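Local coordinates for protein lantibiotic dehydratase (Microbispora corallina, PDB 5EHK) that probably dehydrates hydroxyl side chains of the NAI-107 precursor peptide in a tRNA-dependent manner during lantibiotic biosynthesis, at residues 158-163 with 374-379; 287-292 with 581-586; 522-527 with 685-690; 530-535 with 553-558. One frame throughout, in Å; residues are numbered along the deposited sequence.

Contact 1: residues 158-163 with 374-379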
loop_
_atom_site.group_PDB
_atom_site.type_symbol
_atom_site.label_atom_id
_atom_site.label_comp_id
_atom_site.label_asym_id
_atom_site.label_seq_id
_atom_site.Cartn_x
_atom_site.Cartn_y
_atom_site.Cartn_z
ATOM N N ALA A 158 -44.839 1.553 -29.674
ATOM C CA ALA A 158 -44.913 1.582 -28.214
ATOM C C ALA A 158 -46.225 0.987 -27.732
ATOM O O ALA A 158 -47.237 1.082 -28.424
ATOM C CB ALA A 158 -44.766 2.997 -27.700
ATOM N N LYS A 159 -46.188 0.340 -26.569
ATOM C CA LYS A 159 -47.381 -0.200 -25.925
ATOM C C LYS A 159 -47.151 -0.294 -24.412
ATOM O O LYS A 159 -46.047 -0.614 -23.976
ATOM C CB LYS A 159 -47.721 -1.583 -26.512
ATOM C CG LYS A 159 -48.929 -2.269 -25.854
ATOM C CD LYS A 159 -49.123 -3.733 -26.269
ATOM C CE LYS A 159 -49.755 -3.904 -27.644
ATOM N NZ LYS A 159 -50.342 -5.276 -27.772
ATOM N N TRP A 160 -48.177 -0.034 -23.608
ATOM C CA TRP A 160 -48.041 -0.172 -22.162
ATOM C C TRP A 160 -49.323 -0.638 -21.477
ATOM O O TRP A 160 -49.987 0.130 -20.792
ATOM C CB TRP A 160 -47.564 1.129 -21.527
ATOM C CG TRP A 160 -47.054 0.958 -20.110
ATOM C CD1 TRP A 160 -47.805 0.759 -18.973
ATOM C CD2 TRP A 160 -45.687 0.990 -19.681
ATOM N NE1 TRP A 160 -46.988 0.658 -17.874
ATOM C CE2 TRP A 160 -45.684 0.798 -18.277
ATOM C CE3 TRP A 160 -44.466 1.166 -20.343
ATOM C CZ2 TRP A 160 -44.498 0.772 -17.524
ATOM C CZ3 TRP A 160 -43.286 1.143 -19.591
ATOM C CH2 TRP A 160 -43.315 0.951 -18.198
ATOM N N LEU A 161 -49.664 -1.905 -21.668
ATOM C CA LEU A 161 -50.915 -2.445 -21.159
ATOM C C LEU A 161 -50.846 -2.990 -19.732
ATOM O O LEU A 161 -50.620 -4.176 -19.522
ATOM C CB LEU A 161 -51.433 -3.527 -22.111
ATOM C CG LEU A 161 -52.952 -3.691 -22.144
ATOM C CD1 LEU A 161 -53.607 -2.414 -22.658
ATOM C CD2 LEU A 161 -53.320 -4.899 -23.005
ATOM N N ALA A 162 -51.096 -2.128 -18.754
ATOM C CA ALA A 162 -51.175 -2.579 -17.373
ATOM C C ALA A 162 -52.476 -3.328 -17.144
ATOM O O ALA A 162 -53.551 -2.811 -17.441
ATOM C CB ALA A 162 -51.065 -1.403 -16.418
ATOM N N GLY A 163 -52.369 -4.539 -16.608
ATOM C CA GLY A 163 -53.523 -5.358 -16.277
ATOM C C GLY A 163 -53.701 -5.470 -14.773
ATOM O O GLY A 163 -53.286 -4.584 -14.022
ATOM N N LEU A 374 -48.821 -7.190 -17.198
ATOM C CA LEU A 374 -48.369 -5.942 -17.790
ATOM C C LEU A 374 -47.690 -6.297 -19.088
ATOM O O LEU A 374 -46.815 -7.165 -19.144
ATOM C CB LEU A 374 -47.389 -5.217 -16.861
ATOM C CG LEU A 374 -46.662 -3.913 -17.236
ATOM C CD1 LEU A 374 -47.587 -2.688 -17.297
ATOM C CD2 LEU A 374 -45.523 -3.658 -16.241
ATOM N N GLU A 375 -48.122 -5.639 -20.147
ATOM C CA GLU A 375 -47.479 -5.798 -21.424
ATOM C C GLU A 375 -46.734 -4.517 -21.732
ATOM O O GLU A 375 -47.277 -3.425 -21.615
ATOM C CB GLU A 375 -48.500 -6.156 -22.499
ATOM C CG GLU A 375 -47.877 -6.494 -23.839
ATOM C CD GLU A 375 -48.914 -6.889 -24.882
ATOM O OE1 GLU A 375 -50.135 -6.749 -24.609
ATOM O OE2 GLU A 375 -48.493 -7.309 -25.987
ATOM N N VAL A 376 -45.457 -4.656 -22.050
ATOM C CA VAL A 376 -44.649 -3.505 -22.380
ATOM C C VAL A 376 -43.957 -3.693 -23.711
ATOM O O VAL A 376 -43.330 -4.725 -23.963
ATOM C CB VAL A 376 -43.611 -3.202 -21.298
ATOM C CG1 VAL A 376 -42.663 -2.118 -21.783
ATOM C CG2 VAL A 376 -44.297 -2.756 -20.016
ATOM N N ARG A 377 -44.099 -2.701 -24.577
ATOM C CA ARG A 377 -43.368 -2.709 -25.823
ATOM C C ARG A 377 -42.719 -1.367 -26.025
ATOM O O ARG A 377 -43.295 -0.335 -25.703
ATOM C CB ARG A 377 -44.277 -3.059 -26.999
ATOM C CG ARG A 377 -44.568 -4.536 -27.084
ATOM C CD ARG A 377 -45.743 -4.812 -27.978
ATOM N NE ARG A 377 -46.232 -6.170 -27.777
ATOM C CZ ARG A 377 -45.929 -7.189 -28.570
ATOM N NH1 ARG A 377 -45.146 -6.994 -29.626
ATOM N NH2 ARG A 377 -46.416 -8.393 -28.310
ATOM N N LEU A 378 -41.504 -1.379 -26.545
ATOM C CA LEU A 378 -40.805 -0.132 -26.746
ATOM C C LEU A 378 -40.297 -0.106 -28.177
ATOM O O LEU A 378 -39.894 -1.130 -28.715
ATOM C CB LEU A 378 -39.644 -0.010 -25.756
ATOM C CG LEU A 378 -39.907 -0.123 -24.256
ATOM C CD1 LEU A 378 -38.567 -0.187 -23.541
ATOM C CD2 LEU A 378 -40.722 1.063 -23.732
ATOM N N PRO A 379 -40.347 1.071 -28.810
ATOM C CA PRO A 379 -39.946 1.214 -30.207
ATOM C C PRO A 379 -38.449 1.065 -30.345
ATOM O O PRO A 379 -37.731 1.110 -29.351
ATOM C CB PRO A 379 -40.336 2.654 -30.524
ATOM C CG PRO A 379 -40.228 3.358 -29.228
ATOM C CD PRO A 379 -40.774 2.358 -28.235
#

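Contact 2: residues 287-292 with 581-586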
loop_
_atom_site.group_PDB
_atom_site.type_symbol
_atom_site.label_atom_id
_atom_site.label_comp_id
_atom_site.label_asym_id
_atom_site.label_seq_id
_atom_site.Cartn_x
_atom_site.Cartn_y
_atom_site.Cartn_z
ATOM N N PRO A 287 -30.968 -30.445 -3.977
ATOM C CA PRO A 287 -31.399 -29.778 -5.208
ATOM C C PRO A 287 -30.192 -29.279 -5.982
ATOM O O PRO A 287 -29.370 -28.580 -5.391
ATOM C CB PRO A 287 -32.229 -28.597 -4.695
ATOM C CG PRO A 287 -32.590 -28.935 -3.272
ATOM C CD PRO A 287 -31.425 -29.735 -2.769
ATOM N N PRO A 288 -30.064 -29.664 -7.264
ATOM C CA PRO A 288 -28.923 -29.310 -8.128
ATOM C C PRO A 288 -28.783 -27.812 -8.405
ATOM O O PRO A 288 -27.718 -27.383 -8.849
ATOM C CB PRO A 288 -29.235 -30.038 -9.446
ATOM C CG PRO A 288 -30.715 -30.290 -9.403
ATOM C CD PRO A 288 -31.044 -30.504 -7.966
ATOM N N LEU A 289 -29.830 -27.041 -8.133
ATOM C CA LEU A 289 -29.899 -25.643 -8.542
ATOM C C LEU A 289 -29.673 -25.488 -10.048
ATOM O O LEU A 289 -28.828 -24.701 -10.496
ATOM C CB LEU A 289 -28.925 -24.761 -7.755
ATOM C CG LEU A 289 -28.954 -24.904 -6.241
ATOM C CD1 LEU A 289 -28.104 -23.831 -5.611
ATOM C CD2 LEU A 289 -30.367 -24.845 -5.718
ATOM N N ASP A 290 -30.442 -26.227 -10.834
ATOM C CA ASP A 290 -30.320 -26.129 -12.281
ATOM C C ASP A 290 -31.489 -25.393 -12.928
ATOM O O ASP A 290 -31.547 -25.273 -14.145
ATOM C CB ASP A 290 -30.190 -27.511 -12.900
ATOM C CG ASP A 290 -31.283 -28.452 -12.452
ATOM O OD1 ASP A 290 -32.258 -28.017 -11.786
ATOM O OD2 ASP A 290 -31.157 -29.648 -12.771
ATOM N N GLY A 291 -32.415 -24.893 -12.123
ATOM C CA GLY A 291 -33.545 -24.158 -12.667
ATOM C C GLY A 291 -34.915 -24.731 -12.345
ATOM O O GLY A 291 -35.897 -23.999 -12.355
ATOM N N ASP A 292 -34.978 -26.024 -12.044
ATOM C CA ASP A 292 -36.221 -26.665 -11.612
ATOM C C ASP A 292 -36.645 -26.196 -10.227
ATOM O O ASP A 292 -35.863 -25.587 -9.509
ATOM C CB ASP A 292 -36.074 -28.197 -11.628
ATOM C CG ASP A 292 -37.419 -28.942 -11.435
ATOM O OD1 ASP A 292 -38.495 -28.348 -11.738
ATOM O OD2 ASP A 292 -37.386 -30.134 -11.012
ATOM N N ASN A 581 -31.880 -19.104 -2.344
ATOM C CA ASN A 581 -33.204 -18.991 -2.965
ATOM C C ASN A 581 -33.168 -18.289 -4.317
ATOM O O ASN A 581 -34.153 -18.315 -5.047
ATOM C CB ASN A 581 -34.165 -18.220 -2.057
ATOM C CG ASN A 581 -34.656 -19.043 -0.891
ATOM O OD1 ASN A 581 -34.947 -20.233 -1.037
ATOM N ND2 ASN A 581 -34.724 -18.423 0.283
ATOM N N LEU A 582 -32.036 -17.678 -4.654
ATOM C CA LEU A 582 -31.925 -16.913 -5.896
ATOM C C LEU A 582 -31.051 -17.596 -6.939
ATOM O O LEU A 582 -30.570 -16.964 -7.871
ATOM C CB LEU A 582 -31.399 -15.505 -5.612
ATOM C CG LEU A 582 -32.120 -14.708 -4.523
ATOM C CD1 LEU A 582 -31.473 -13.356 -4.340
ATOM C CD2 LEU A 582 -33.600 -14.549 -4.866
ATOM N N ALA A 583 -30.837 -18.891 -6.763
ATOM C CA ALA A 583 -29.867 -19.603 -7.571
ATOM C C ALA A 583 -30.535 -20.675 -8.410
ATOM O O ALA A 583 -29.852 -21.509 -9.009
ATOM C CB ALA A 583 -28.750 -20.189 -6.709
ATOM N N HIS A 584 -31.867 -20.676 -8.428
ATOM C CA HIS A 584 -32.624 -21.603 -9.280
ATOM C C HIS A 584 -32.628 -21.146 -10.736
ATOM O O HIS A 584 -33.645 -20.703 -11.249
ATOM C CB HIS A 584 -34.047 -21.723 -8.759
ATOM C CG HIS A 584 -34.113 -22.231 -7.359
ATOM N ND1 HIS A 584 -33.633 -23.472 -7.005
ATOM C CD2 HIS A 584 -34.542 -21.648 -6.214
ATOM C CE1 HIS A 584 -33.792 -23.645 -5.703
ATOM N NE2 HIS A 584 -34.338 -22.551 -5.199
ATOM N N THR A 585 -31.489 -21.296 -11.406
ATOM C CA THR A 585 -31.255 -20.641 -12.672
ATOM C C THR A 585 -30.673 -21.611 -13.666
ATOM O O THR A 585 -29.705 -22.273 -13.377
ATOM C CB THR A 585 -30.273 -19.522 -12.457
ATOM O OG1 THR A 585 -29.032 -20.078 -12.024
ATOM C CG2 THR A 585 -30.790 -18.583 -11.377
ATOM N N PRO A 586 -31.271 -21.702 -14.855
ATOM C CA PRO A 586 -30.899 -22.762 -15.790
ATOM C C PRO A 586 -29.586 -22.512 -16.516
ATOM O O PRO A 586 -29.159 -21.372 -16.702
ATOM C CB PRO A 586 -32.061 -22.765 -16.788
ATOM C CG PRO A 586 -32.574 -21.366 -16.775
ATOM C CD PRO A 586 -32.329 -20.825 -15.390
HETATM O O HOH W 1 -27.584 -22.408 -9.613
HETATM O O HOH W 2 -33.187 -24.631 -9.363
#

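Contact 3: residues 522-527 with 685-690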
loop_
_atom_site.group_PDB
_atom_site.type_symbol
_atom_site.label_atom_id
_atom_site.label_comp_id
_atom_site.label_asym_id
_atom_site.label_seq_id
_atom_site.Cartn_x
_atom_site.Cartn_y
_atom_site.Cartn_z
ATOM N N VAL A 522 -33.846 7.907 -21.104
ATOM C CA VAL A 522 -33.445 6.629 -20.489
ATOM C C VAL A 522 -32.568 6.888 -19.257
ATOM O O VAL A 522 -31.522 7.544 -19.352
ATOM C CB VAL A 522 -32.641 5.743 -21.438
ATOM C CG1 VAL A 522 -32.278 4.425 -20.734
ATOM C CG2 VAL A 522 -33.422 5.482 -22.692
ATOM N N VAL A 523 -32.992 6.395 -18.103
ATOM C CA VAL A 523 -32.237 6.644 -16.881
ATOM C C VAL A 523 -31.615 5.330 -16.366
ATOM O O VAL A 523 -32.341 4.380 -16.043
ATOM C CB VAL A 523 -33.135 7.288 -15.814
ATOM C CG1 VAL A 523 -32.380 7.489 -14.494
ATOM C CG2 VAL A 523 -33.658 8.605 -16.327
ATOM N N LEU A 524 -30.281 5.251 -16.342
ATOM C CA LEU A 524 -29.616 4.041 -15.845
ATOM C C LEU A 524 -29.969 3.855 -14.385
ATOM O O LEU A 524 -29.758 4.747 -13.579
ATOM C CB LEU A 524 -28.104 4.134 -16.001
ATOM C CG LEU A 524 -27.504 3.645 -17.320
ATOM C CD1 LEU A 524 -28.405 3.963 -18.510
ATOM C CD2 LEU A 524 -26.148 4.300 -17.528
ATOM N N ALA A 525 -30.520 2.696 -14.053
ATOM C CA ALA A 525 -31.105 2.481 -12.737
ATOM C C ALA A 525 -30.019 2.281 -11.695
ATOM O O ALA A 525 -28.917 1.849 -12.026
ATOM C CB ALA A 525 -32.045 1.293 -12.774
ATOM N N PRO A 526 -30.332 2.578 -10.422
ATOM C CA PRO A 526 -29.380 2.235 -9.356
ATOM C C PRO A 526 -29.314 0.719 -9.157
ATOM O O PRO A 526 -30.245 -0.001 -9.508
ATOM C CB PRO A 526 -29.976 2.916 -8.120
ATOM C CG PRO A 526 -31.449 2.983 -8.408
ATOM C CD PRO A 526 -31.550 3.221 -9.896
ATOM N N GLY A 527 -28.208 0.241 -8.610
ATOM C CA GLY A 527 -28.004 -1.181 -8.407
ATOM C C GLY A 527 -26.906 -1.652 -9.342
ATOM O O GLY A 527 -26.543 -0.921 -10.269
ATOM N N THR A 685 -29.956 9.697 -22.614
ATOM C CA THR A 685 -29.602 8.864 -21.459
ATOM C C THR A 685 -28.939 9.575 -20.269
ATOM O O THR A 685 -27.930 10.263 -20.403
ATOM C CB THR A 685 -28.643 7.721 -21.867
ATOM O OG1 THR A 685 -29.200 6.960 -22.942
ATOM C CG2 THR A 685 -28.406 6.802 -20.703
ATOM N N LEU A 686 -29.517 9.357 -19.092
ATOM C CA LEU A 686 -28.908 9.731 -17.817
ATOM C C LEU A 686 -27.984 8.612 -17.293
ATOM O O LEU A 686 -28.438 7.638 -16.683
ATOM C CB LEU A 686 -30.000 10.025 -16.784
ATOM C CG LEU A 686 -30.065 11.451 -16.237
ATOM C CD1 LEU A 686 -30.384 12.421 -17.356
ATOM C CD2 LEU A 686 -31.107 11.530 -15.110
ATOM N N LEU A 687 -26.688 8.745 -17.568
ATOM C CA LEU A 687 -25.686 7.792 -17.091
ATOM C C LEU A 687 -25.646 7.745 -15.553
ATOM O O LEU A 687 -25.369 6.709 -14.964
ATOM C CB LEU A 687 -24.298 8.175 -17.621
ATOM C CG LEU A 687 -24.168 8.221 -19.137
ATOM C CD1 LEU A 687 -22.782 8.688 -19.572
ATOM C CD2 LEU A 687 -24.478 6.845 -19.715
ATOM N N ALA A 688 -25.946 8.876 -14.918
ATOM C CA ALA A 688 -26.014 8.965 -13.472
ATOM C C ALA A 688 -27.094 9.969 -13.137
ATOM O O ALA A 688 -27.196 11.002 -13.790
ATOM C CB ALA A 688 -24.679 9.411 -12.895
ATOM N N ALA A 689 -27.909 9.647 -12.138
ATOM C CA ALA A 689 -28.979 10.520 -11.667
ATOM C C ALA A 689 -28.420 11.700 -10.851
ATOM O O ALA A 689 -27.273 11.669 -10.404
ATOM C CB ALA A 689 -29.976 9.714 -10.836
ATOM N N PRO A 690 -29.215 12.772 -10.685
ATOM C CA PRO A 690 -28.731 13.849 -9.817
ATOM C C PRO A 690 -28.730 13.405 -8.363
ATOM O O PRO A 690 -29.469 12.494 -7.992
ATOM C CB PRO A 690 -29.738 14.989 -10.059
ATOM C CG PRO A 690 -30.359 14.669 -11.367
ATOM C CD PRO A 690 -30.443 13.166 -11.392
#

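Contact 4: residues 530-535 with 553-558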
loop_
_atom_site.group_PDB
_atom_site.type_symbol
_atom_site.label_atom_id
_atom_site.label_comp_id
_atom_site.label_asym_id
_atom_site.label_seq_id
_atom_site.Cartn_x
_atom_site.Cartn_y
_atom_site.Cartn_z
ATOM N N SER A 530 -24.781 -6.530 -14.782
ATOM C CA SER A 530 -24.246 -7.867 -14.883
ATOM C C SER A 530 -23.255 -7.969 -16.044
ATOM O O SER A 530 -23.161 -7.052 -16.871
ATOM C CB SER A 530 -25.386 -8.857 -15.046
ATOM O OG SER A 530 -25.478 -9.276 -16.389
ATOM N N HIS A 531 -22.486 -9.053 -16.100
ATOM C CA HIS A 531 -21.594 -9.223 -17.227
ATOM C C HIS A 531 -22.011 -10.392 -18.107
ATOM O O HIS A 531 -21.257 -10.833 -18.982
ATOM C CB HIS A 531 -20.168 -9.377 -16.729
ATOM C CG HIS A 531 -19.623 -8.117 -16.138
ATOM N ND1 HIS A 531 -19.420 -6.973 -16.885
ATOM C CD2 HIS A 531 -19.285 -7.803 -14.865
ATOM C CE1 HIS A 531 -18.964 -6.012 -16.099
ATOM N NE2 HIS A 531 -18.880 -6.487 -14.869
ATOM N N HIS A 532 -23.248 -10.846 -17.923
ATOM C CA HIS A 532 -23.781 -11.973 -18.692
ATOM C C HIS A 532 -25.203 -11.742 -19.207
ATOM O O HIS A 532 -26.131 -11.559 -18.425
ATOM C CB HIS A 532 -23.789 -13.222 -17.829
ATOM C CG HIS A 532 -24.278 -14.435 -18.545
ATOM N ND1 HIS A 532 -23.478 -15.163 -19.402
ATOM C CD2 HIS A 532 -25.492 -15.030 -18.561
ATOM C CE1 HIS A 532 -24.172 -16.176 -19.889
ATOM N NE2 HIS A 532 -25.399 -16.114 -19.400
ATOM N N ALA A 533 -25.383 -11.735 -20.518
ATOM C CA ALA A 533 -26.739 -11.645 -21.088
ATOM C C ALA A 533 -27.614 -12.804 -20.608
ATOM O O ALA A 533 -27.315 -13.962 -20.907
ATOM C CB ALA A 533 -26.672 -11.650 -22.592
ATOM N N GLY A 534 -28.642 -12.521 -19.813
ATOM C CA GLY A 534 -29.480 -13.597 -19.295
ATOM C C GLY A 534 -29.397 -13.835 -17.780
ATOM O O GLY A 534 -30.254 -14.521 -17.191
ATOM N N ALA A 535 -28.367 -13.273 -17.140
ATOM C CA ALA A 535 -28.142 -13.527 -15.726
ATOM C C ALA A 535 -29.299 -13.027 -14.872
ATOM O O ALA A 535 -29.764 -13.739 -13.979
ATOM C CB ALA A 535 -26.841 -12.888 -15.274
ATOM N N ALA A 553 -32.342 -19.536 -26.221
ATOM C CA ALA A 553 -31.804 -19.724 -27.563
ATOM C C ALA A 553 -30.548 -18.897 -27.798
ATOM O O ALA A 553 -29.607 -19.341 -28.454
ATOM C CB ALA A 553 -32.860 -19.398 -28.595
ATOM N N ARG A 554 -30.571 -17.674 -27.290
ATOM C CA ARG A 554 -29.445 -16.759 -27.383
ATOM C C ARG A 554 -28.237 -17.232 -26.555
ATOM O O ARG A 554 -27.083 -17.185 -27.012
ATOM C CB ARG A 554 -29.892 -15.382 -26.952
ATOM C CG ARG A 554 -30.985 -14.867 -27.808
ATOM C CD ARG A 554 -31.301 -13.472 -27.414
ATOM N NE ARG A 554 -31.951 -12.716 -28.474
ATOM C CZ ARG A 554 -31.357 -12.362 -29.609
ATOM N NH1 ARG A 554 -30.096 -12.732 -29.867
ATOM N NH2 ARG A 554 -32.041 -11.645 -30.493
ATOM N N GLN A 555 -28.515 -17.674 -25.332
ATOM C CA GLN A 555 -27.471 -18.182 -24.460
ATOM C C GLN A 555 -26.889 -19.480 -25.021
ATOM O O GLN A 555 -25.686 -19.729 -24.903
ATOM C CB GLN A 555 -27.972 -18.356 -23.016
ATOM C CG GLN A 555 -28.184 -17.047 -22.264
ATOM C CD GLN A 555 -28.679 -17.279 -20.847
ATOM O OE1 GLN A 555 -27.903 -17.637 -19.964
ATOM N NE2 GLN A 555 -29.972 -17.071 -20.619
ATOM N N ALA A 556 -27.733 -20.283 -25.655
ATOM C CA ALA A 556 -27.275 -21.508 -26.295
ATOM C C ALA A 556 -26.206 -21.206 -27.336
ATOM O O ALA A 556 -25.345 -22.042 -27.619
ATOM C CB ALA A 556 -28.442 -22.242 -26.941
ATOM N N GLY A 557 -26.284 -20.013 -27.920
ATOM C CA GLY A 557 -25.317 -19.576 -28.890
ATOM C C GLY A 557 -24.596 -18.313 -28.472
ATOM O O GLY A 557 -24.258 -17.497 -29.321
ATOM N N ARG A 558 -24.364 -18.145 -27.172
ATOM C CA ARG A 558 -23.702 -16.946 -26.650
ATOM C C ARG A 558 -22.341 -16.678 -27.299
ATOM O O ARG A 558 -21.670 -17.588 -27.763
ATOM C CB ARG A 558 -23.611 -16.974 -25.114
ATOM C CG ARG A 558 -22.566 -17.905 -24.429
ATOM C CD ARG A 558 -22.934 -18.023 -22.927
ATOM N NE ARG A 558 -22.042 -18.881 -22.162
ATOM C CZ ARG A 558 -20.842 -18.494 -21.730
ATOM N NH1 ARG A 558 -20.400 -17.268 -21.994
ATOM N NH2 ARG A 558 -20.068 -19.334 -21.052
HETATM O O HOH W 3 -30.708 -17.297 -17.706
#

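Contact 1: residues 158-163 with 374-379
Four backbone hydrogen bonds join residues 158-163 to residues 374-379. Lys159 and Arg377 exchange two of them, and Arg377 N to Lys159 O is 2.9 Å long and nearly straight. Leu161 and Glu375 exchange the other two. Leu161 N to Glu375 O is 2.8 Å but more bent, with the donor lying in the carbonyl plane.

On the face that carries these four residues, Glu375 OE2 is held by two cations. Arg377 NE approaches Glu375 OE2 from the same strand at 3.1 Å, and the oxygen lies at the guanidinium edge and in its plane. Arg377 NH2 adds a weak bond to the same oxygen. Lys159 NZ comes from the facing strand, 3.3 Å from Glu375 OE2, a weak hydrogen bond within a salt bridge. The Lys159 chain bends at chi3 (-78°) and crosses Glu375 obliquely, so its CD also lies against the carboxylate. The shared carboxylate probably offsets the like charges of Lys159 and Arg377.

The other face is apolar. Trp160 has CG anti to the backbone N (chi1 -165°), which lays its indole beside Val376. Val376 CG2 sits over one face of the Trp160 six-membered ring, 3.9 Å from its centroid, in a CH-pi contact. Leu374 CD1 approaches the pyrrole side obliquely, 3.4 Å from Trp160 NE1, and also touches Ala162 CB. Leu512 of helix 512-516 packs on Trp160.

Residues 374-379 also bond to strand 147-155, a parallel neighbour. This is a regular antiparallel strand pair within mixed beta structure, its side chains alternating between the salt-bridged face and the apolar one.

Contact 2: residues 287-292 with 581-586
Leu289 and His584 cross obliquely and are the two largest contributors to this loop-to-loop contact. In both residues CG is anti to the carbonyl carbon, at chi1 -50° in Leu289 and -60° in His584. The two branches of Leu289 part over the facing loop. Leu289 CD2 comes to 3.6 Å from His584 CE1, while Leu289 CD1 meets Ala583 CB at 3.9 Å. Leu289 CB lies near the carbonyl oxygen of Ala583.

The imidazole turns ND1 toward the 287-292 loop. A water lies at its edge, in the ring plane, 2.7 Å from His584 ND1. The same water accepts from Gly291 N and donates to Asp292 O, so it joins the ring to two backbone groups. A second water donates to both Leu289 O and Ala583 O. No direct hydrogen bond crosses the contact.

His584 is the centre of an inverse gamma turn, and its weak closing bond runs from Thr585 N to Ala583 O. This tight turn brings the backbone at Thr585 beside Gly291, with CA atoms 4.2 Å apart. Pro586 follows, and Pro586 CA makes a CH-O contact with Asp290 O, 3.1 Å away.

The Asp290 side chain starts off away from the 581-586 loop and bonds through OD2 to Ser600. Asp290 OD1 weakly accepts from Asp292 N within its own loop. Met174 of helix 174-185 and Pro294 of helix 294-306 also pack on His584.

Contact 3: residues 522-527 with 685-690
Leu524 reaches from strand 521-524 across to residues 685-687. Its CB starts toward the partner chain, and Leu524 CB lies 3.6 Å from Leu686 O. With chi1 at -89°, CG is anti to the carbonyl carbon and beside the backbone N, still near that same oxygen. There the side chain forks. Leu524 CD1 bends back to meet Thr685 CG2 at 3.6 Å, the two side chains crossing obliquely. CD2 goes the other way, along Leu687. Leu524 CD2 lies 3.5 Å from Leu687 CA and also touches Leu687 CD2. Leu393 of helix 380-395 packs against both Leu524 and Leu687.

The backbones behind this side chain run parallel, pairing Val522 with Thr685 and Val523 with Leu686. Two hydrogen bonds hold the pair. Leu686 N donates to Val522 O at 2.7 Å, nearly along the C=O axis. Leu524 N then donates to Leu686 O at 3.0 Å, in the carbonyl plane. Leu686 thus gives one bond and takes the other, as expected for parallel strands. At Leu687 the chain turns a corner, and the pairing stops. Strand 521-524 also has an antiparallel neighbour in strand 500-508.

Val523 and Leu686 lie side by side on one face, with Val523 CG2 4.0 Å from Leu686 CB. Val522 and Thr685 share the other face. Thr685 has CG2 anti to the backbone N, which sets this methyl close to Val522 O. Its OG1 hydrogen-bonds Glu385 of helix 380-395, so this buried hydroxyl has a polar partner.

Contact 4: residues 530-535 with 553-558
One direct hydrogen bond crosses this contact. His532 NE2 donates to Gln555 OE1 at 3.0 Å, with a fairly straight angle of 166° at the hydrogen. The oxygen lies in the plane of the imidazole, at its edge. With respect to the amide, NE2 stands above the carbonyl plane. The ring and amide planes are 71° apart, and the two side chains cross at about a right angle. This geometry is consistent with a proton on NE2.

A water makes the second polar link. It donates to Gly534 O and accepts from Gln555 NE2, 3.0 Å away. Both ends of the Gln555 amide are therefore tied to the 530-535 loop. Gln555 NE2 also has a weak bond to Ser551, one turn back in its own helix.

The remaining contacts are van der Waals. Gln555 CG lies 3.5 Å from Ala533 O. Gln555 NE2 comes to 3.8 Å from Gly534 CA, on the side where a CB would point, and the glycine leaves room for the amide. Arg558 CD touches the ring edge, 3.8 Å from His532 CE1. The guanidinium bonds onward to Val632 O and Ser589 OG.

Within the loop, Ser530 OG accepts from His532 N at 3.1 Å. It also bonds Glu502, which in addition takes Gly534 N. Gly534 is the third residue of the turn 532-535. An ST turn followed by a type II beta turn thus packs against the C-terminal end of helix 545-556.

Overall arrangement
From the N terminus, contact 1 opens first at 158-163. Before it closes at 374-379, tying strand 159-162 to strand 366-379, contact 2 has opened at 287-292, so these two cross. Contact 3 opens at 522-527, before contact 2 closes at 581-586, and itself closes at 685-690; contacts 2 and 3 also cross. Contact 4 is the short one, nested within both. Contact 2 ties the loop before helix 294-306 to the loop after helix 577-580. Contact 3 joins strand 521-524 to strand 685-693. Contact 4 ties the loop after strand 521-524 to the end of helix 545-556, about 5 Å from contact 2 between nearest atoms.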